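Local structure of translocator protein bipD (Burkholderia pseudomallei, 3NFT) at residues A[58-62]-A[247-251]; A[160-165]-A[179-183]. The protein is a type III secretion translocator required for epithelial cell invasion and survival within host cells, and probably regulates secretion of the effectors BipB and BipC. All blocks are in the same frame, centred on the assembly; numbering follows the deposited sequence.

Contact 1 of 2, residues A[58-62]-A[247-251]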
loop_
_atom_site.group_PDB
_atom_site.type_symbol
_atom_site.label_atom_id
_atom_site.label_comp_id
_atom_site.label_asym_id
_atom_site.label_seq_id
_atom_site.Cartn_x
_atom_site.Cartn_y
_atom_site.Cartn_z
ATOM N N ARG A 58 -29.816 -30.258 -23.427
ATOM C CA ARG A 58 -29.822 -30.852 -24.747
ATOM C C ARG A 58 -31.115 -30.624 -25.441
ATOM O O ARG A 58 -32.176 -30.751 -24.832
ATOM C CB ARG A 58 -29.651 -32.356 -24.631
ATOM C CG ARG A 58 -28.316 -32.691 -24.238
ATOM C CD ARG A 58 -28.108 -34.085 -24.479
ATOM N NE ARG A 58 -26.747 -34.444 -24.206
ATOM C CZ ARG A 58 -26.318 -35.693 -24.356
ATOM N NH1 ARG A 58 -27.150 -36.611 -24.841
ATOM N NH2 ARG A 58 -25.059 -35.980 -24.110
ATOM N N LEU A 59 -31.024 -30.289 -26.729
ATOM C CA LEU A 59 -32.214 -30.157 -27.537
ATOM C C LEU A 59 -32.781 -31.528 -27.899
ATOM O O LEU A 59 -32.075 -32.534 -27.836
ATOM C CB LEU A 59 -31.913 -29.349 -28.819
ATOM C CG LEU A 59 -31.453 -27.903 -28.603
ATOM C CD1 LEU A 59 -31.483 -27.098 -29.909
ATOM C CD2 LEU A 59 -32.192 -27.132 -27.555
ATOM N N PRO A 60 -34.063 -31.581 -28.302
ATOM C CA PRO A 60 -34.616 -32.820 -28.816
ATOM C C PRO A 60 -33.821 -33.347 -30.017
ATOM O O PRO A 60 -33.074 -32.599 -30.640
ATOM C CB PRO A 60 -36.047 -32.429 -29.222
ATOM C CG PRO A 60 -36.316 -31.117 -28.595
ATOM C CD PRO A 60 -35.027 -30.469 -28.363
ATOM N N ASP A 61 -33.937 -34.634 -30.305
ATOM C CA ASP A 61 -33.254 -35.212 -31.425
ATOM C C ASP A 61 -34.038 -36.428 -31.887
ATOM O O ASP A 61 -35.064 -36.784 -31.294
ATOM C CB ASP A 61 -31.808 -35.565 -31.020
ATOM C CG ASP A 61 -30.817 -35.497 -32.188
ATOM O OD1 ASP A 61 -31.239 -35.509 -33.373
ATOM O OD2 ASP A 61 -29.596 -35.445 -31.910
ATOM N N ARG A 62 -33.578 -37.019 -32.982
ATOM C CA ARG A 62 -34.091 -38.269 -33.487
ATOM C C ARG A 62 -32.859 -39.148 -33.662
ATOM O O ARG A 62 -31.999 -38.861 -34.491
ATOM C CB ARG A 62 -34.803 -38.041 -34.819
ATOM C CG ARG A 62 -35.463 -39.259 -35.409
ATOM C CD ARG A 62 -36.908 -39.330 -35.012
ATOM N NE ARG A 62 -37.778 -38.469 -35.823
ATOM C CZ ARG A 62 -39.106 -38.495 -35.736
ATOM N NH1 ARG A 62 -39.701 -39.326 -34.888
ATOM N NH2 ARG A 62 -39.848 -37.705 -36.496
ATOM N N TYR A 247 -31.784 -31.337 -39.530
ATOM C CA TYR A 247 -32.005 -30.876 -38.168
ATOM C C TYR A 247 -30.718 -31.038 -37.354
ATOM O O TYR A 247 -30.316 -30.161 -36.605
ATOM C CB TYR A 247 -33.158 -31.647 -37.518
ATOM C CG TYR A 247 -33.277 -31.317 -36.056
ATOM C CD1 TYR A 247 -32.693 -32.138 -35.089
ATOM C CD2 TYR A 247 -33.913 -30.153 -35.637
ATOM C CE1 TYR A 247 -32.778 -31.823 -33.765
ATOM C CE2 TYR A 247 -34.003 -29.828 -34.306
ATOM C CZ TYR A 247 -33.421 -30.656 -33.358
ATOM O OH TYR A 247 -33.514 -30.315 -32.009
ATOM N N GLN A 248 -30.060 -32.179 -37.515
ATOM C CA GLN A 248 -28.864 -32.454 -36.742
ATOM C C GLN A 248 -27.736 -31.503 -37.098
ATOM O O GLN A 248 -26.968 -31.115 -36.239
ATOM C CB GLN A 248 -28.436 -33.920 -36.913
ATOM C CG GLN A 248 -29.413 -34.857 -36.202
ATOM C CD GLN A 248 -29.046 -36.341 -36.279
ATOM O OE1 GLN A 248 -28.312 -36.777 -37.168
ATOM N NE2 GLN A 248 -29.602 -37.127 -35.364
ATOM N N ALA A 249 -27.644 -31.126 -38.381
ATOM C CA ALA A 249 -26.650 -30.151 -38.787
ATOM C C ALA A 249 -26.895 -28.816 -38.094
ATOM O O ALA A 249 -25.942 -28.156 -37.641
ATOM C CB ALA A 249 -26.672 -29.945 -40.293
ATOM N N TRP A 250 -28.159 -28.391 -38.042
ATOM C CA TRP A 250 -28.511 -27.156 -37.367
ATOM C C TRP A 250 -28.206 -27.254 -35.857
ATOM O O TRP A 250 -27.616 -26.364 -35.258
ATOM C CB TRP A 250 -29.990 -26.784 -37.607
ATOM C CG TRP A 250 -30.382 -25.698 -36.650
ATOM C CD1 TRP A 250 -30.073 -24.366 -36.740
ATOM C CD2 TRP A 250 -31.001 -25.873 -35.363
ATOM N NE1 TRP A 250 -30.528 -23.704 -35.630
ATOM C CE2 TRP A 250 -31.095 -24.602 -34.765
ATOM C CE3 TRP A 250 -31.527 -26.975 -34.693
ATOM C CZ2 TRP A 250 -31.654 -24.412 -33.499
ATOM C CZ3 TRP A 250 -32.090 -26.789 -33.446
ATOM C CH2 TRP A 250 -32.145 -25.527 -32.857
ATOM N N ASN A 251 -28.602 -28.371 -35.255
ATOM C CA ASN A 251 -28.409 -28.601 -33.816
ATOM C C ASN A 251 -26.927 -28.557 -33.484
ATOM O O ASN A 251 -26.516 -27.996 -32.487
ATOM C CB ASN A 251 -29.017 -29.955 -33.439
ATOM C CG ASN A 251 -29.167 -30.170 -31.948
ATOM O OD1 ASN A 251 -29.052 -29.239 -31.141
ATOM N ND2 ASN A 251 -29.485 -31.408 -31.578
HETATM O O HOH W 1 -29.547 -32.621 -28.942
HETATM O O HOH W 2 -28.318 -30.045 -27.987
HETATM O O HOH W 3 -28.385 -33.355 -33.354
#
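An extended chain can be fastened to a helix by apolar packing and by side-chain hydrogen bonds together, as Leu59, Asp61 and Tyr247 illustrate. Leu59 points toward the helix and sets its CD1 3.4 Å from CH2 of Trp250, while its CB lies 3.7 Å from OH of Tyr247. Tyr247 OH donates a hydrogen bond to Pro60 O (2.7 Å), so a buried tyrosine satisfies a carbonyl just before strand 61-63. One residue on, Asp61 OD1 accepts from Gln248 NE2 (3.0 Å) and also from the backbone N of Arg62 (2.8 Å). Asn251, one helical turn beyond Tyr247, works through water: one water joins its ND2 to Leu59 O, a second joins ND2 to Asp61 OD2, and a third binds Leu59 N and, weakly, Asn251 OD1. Strand 61-63 pairs with strand 66-68, whereas the helix's backbone groups are largely taken up within it, as Asn251 N to Tyr247 O is, so side chains and water make the hydrogen bonds between them.

Contact 2 of 2, residues A[160-165]-A[179-183]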
loop_
_atom_site.group_PDB
_atom_site.type_symbol
_atom_site.label_atom_id
_atom_site.label_comp_id
_atom_site.label_asym_id
_atom_site.label_seq_id
_atom_site.Cartn_x
_atom_site.Cartn_y
_atom_site.Cartn_z
ATOM N N LYS A 160 -36.738 -23.146 -22.782
ATOM C CA LYS A 160 -38.015 -22.699 -23.327
ATOM C C LYS A 160 -38.166 -23.005 -24.806
ATOM O O LYS A 160 -39.248 -23.394 -25.260
ATOM C CB LYS A 160 -38.184 -21.195 -23.110
ATOM C CG LYS A 160 -38.469 -20.796 -21.706
ATOM C CD LYS A 160 -38.632 -19.284 -21.580
ATOM C CE LYS A 160 -39.469 -18.903 -20.387
ATOM N NZ LYS A 160 -38.893 -19.375 -19.100
ATOM N N LEU A 161 -37.075 -22.879 -25.564
ATOM C CA LEU A 161 -37.164 -23.029 -27.017
ATOM C C LEU A 161 -37.503 -24.433 -27.444
ATOM O O LEU A 161 -37.995 -24.659 -28.524
ATOM C CB LEU A 161 -35.901 -22.528 -27.719
ATOM C CG LEU A 161 -34.584 -23.297 -27.562
ATOM C CD1 LEU A 161 -34.564 -24.499 -28.504
ATOM C CD2 LEU A 161 -33.368 -22.373 -27.854
ATOM N N GLN A 162 -37.275 -25.398 -26.540
ATOM C CA GLN A 162 -37.549 -26.802 -26.835
ATOM C C GLN A 162 -39.046 -27.055 -27.046
ATOM O O GLN A 162 -39.418 -28.054 -27.660
ATOM C CB GLN A 162 -36.973 -27.689 -25.723
ATOM C CG GLN A 162 -35.479 -27.569 -25.661
ATOM C CD GLN A 162 -34.859 -28.517 -24.643
ATOM O OE1 GLN A 162 -35.364 -29.616 -24.426
ATOM N NE2 GLN A 162 -33.784 -28.074 -24.012
ATOM N N ASP A 163 -39.885 -26.148 -26.552
ATOM C CA ASP A 163 -41.322 -26.279 -26.772
ATOM C C ASP A 163 -41.662 -26.111 -28.246
ATOM O O ASP A 163 -42.767 -26.462 -28.686
ATOM C CB ASP A 163 -42.102 -25.220 -26.013
ATOM C CG ASP A 163 -42.211 -25.474 -24.526
ATOM O OD1 ASP A 163 -42.717 -24.582 -23.821
ATOM O OD2 ASP A 163 -41.844 -26.554 -24.058
ATOM N N TYR A 164 -40.730 -25.523 -28.992
ATOM C CA TYR A 164 -40.955 -25.214 -30.402
ATOM C C TYR A 164 -40.261 -26.173 -31.361
ATOM O O TYR A 164 -40.189 -25.926 -32.574
ATOM C CB TYR A 164 -40.565 -23.757 -30.656
ATOM C CG TYR A 164 -41.453 -22.789 -29.951
ATOM C CD1 TYR A 164 -40.965 -21.975 -28.942
ATOM C CD2 TYR A 164 -42.798 -22.683 -30.289
ATOM C CE1 TYR A 164 -41.800 -21.076 -28.269
ATOM C CE2 TYR A 164 -43.641 -21.784 -29.620
ATOM C CZ TYR A 164 -43.139 -20.996 -28.618
ATOM O OH TYR A 164 -43.966 -20.090 -27.971
ATOM N N ILE A 165 -39.746 -27.288 -30.829
ATOM C CA ILE A 165 -39.193 -28.339 -31.631
ATOM C C ILE A 165 -39.985 -29.584 -31.327
ATOM O O ILE A 165 -40.143 -29.948 -30.136
ATOM C CB ILE A 165 -37.705 -28.565 -31.287
ATOM C CG1 ILE A 165 -36.906 -27.280 -31.569
ATOM C CG2 ILE A 165 -37.159 -29.794 -31.994
ATOM C CD1 ILE A 165 -35.516 -27.278 -30.999
ATOM N N LYS A 179 -40.519 -18.218 -33.585
ATOM C CA LYS A 179 -40.830 -18.103 -32.178
ATOM C C LYS A 179 -39.527 -18.164 -31.379
ATOM O O LYS A 179 -39.346 -17.432 -30.397
ATOM C CB LYS A 179 -41.762 -19.225 -31.738
ATOM C CG LYS A 179 -43.134 -19.195 -32.410
ATOM C CD LYS A 179 -43.864 -17.928 -32.102
ATOM C CE LYS A 179 -45.223 -17.918 -32.755
ATOM N NZ LYS A 179 -45.866 -19.251 -32.646
ATOM N N ILE A 180 -38.619 -19.040 -31.822
ATOM C CA ILE A 180 -37.340 -19.198 -31.123
ATOM C C ILE A 180 -36.477 -17.943 -31.277
ATOM O O ILE A 180 -35.863 -17.489 -30.323
ATOM C CB ILE A 180 -36.584 -20.448 -31.584
ATOM C CG1 ILE A 180 -37.426 -21.697 -31.298
ATOM C CG2 ILE A 180 -35.232 -20.574 -30.887
ATOM C CD1 ILE A 180 -36.877 -22.996 -31.814
ATOM N N LYS A 181 -36.500 -17.324 -32.464
ATOM C CA LYS A 181 -35.754 -16.082 -32.661
ATOM C C LYS A 181 -36.209 -15.015 -31.697
ATOM O O LYS A 181 -35.388 -14.287 -31.148
ATOM C CB LYS A 181 -35.947 -15.580 -34.086
ATOM C CG LYS A 181 -35.274 -16.384 -35.141
ATOM C CD LYS A 181 -35.707 -15.923 -36.542
ATOM C CE LYS A 181 -35.424 -16.943 -37.611
ATOM N NZ LYS A 181 -35.809 -16.421 -38.969
ATOM N N ALA A 182 -37.522 -14.926 -31.481
ATOM C CA ALA A 182 -38.080 -13.934 -30.583
ATOM C C ALA A 182 -37.624 -14.169 -29.130
ATOM O O ALA A 182 -37.331 -13.213 -28.386
ATOM C CB ALA A 182 -39.642 -13.896 -30.687
ATOM N N LEU A 183 -37.604 -15.434 -28.717
ATOM C CA LEU A 183 -37.107 -15.775 -27.380
ATOM C C LEU A 183 -35.648 -15.350 -27.207
ATOM O O LEU A 183 -35.278 -14.758 -26.197
ATOM C CB LEU A 183 -37.274 -17.282 -27.108
ATOM C CG LEU A 183 -38.676 -17.813 -26.911
ATOM C CD1 LEU A 183 -38.656 -19.357 -26.889
ATOM C CD2 LEU A 183 -39.255 -17.298 -25.606
#
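Segment 160-165 leaves helix 121-160 through a tight 3-10 segment, with backbone bonds from Asp163 N to Lys160 O (3.1 Å) and from Tyr164 N to Leu161 O (2.9 Å), before Ile165 becomes extended. Facing it is a regular turn of helix 177-189, and the backbones come closest at Leu161 and Ile180, whose CA atoms are 5.6 Å apart. No hydrogen bond crosses between the segments; the contact is apolar. Ile180 sets CG2 3.8 Å from Leu161 CB and CG1 3.8 Å from Tyr164 CB. One turn later Leu183 brings CD1 to 3.8 Å from CE1 at the edge of the Tyr164 ring. Lys179 covers a face of that ring in a CH-pi contact, its CB 3.7 Å from the centroid and almost on the normal, so the aliphatic base of a lysine serves as apolar surface. The two helices are linked by the beta hairpin of strands 165-168 and 172-175, and helix 177-189 folds back against the end of the long, predicted coiled-coil helix.

In the fold
From the N terminus, the chain first reaches residues 58-62, which lead into the hairpin of strands 61-63 and 66-68. Contact 1 closes only when helix 244-295 begins, 185 residues later, so it brings an early part of the chain against the base of the last long helix. Nested within that large loop, contact 2 spans just the hairpin between helices 121-160 and 177-189. The two contacts are neighbours, their centres about 13 Å apart, and meet directly: Leu59 CD2 lies 3.7 Å from Leu161 CD1, and Ile165 CG2 is 3.7 Å from both Pro60 CG and Tyr247 OH. Leu59 and Leu161 also share Phe254 of helix 244-295. A local and a distant closure thus join at one end of the elongated helical bundle.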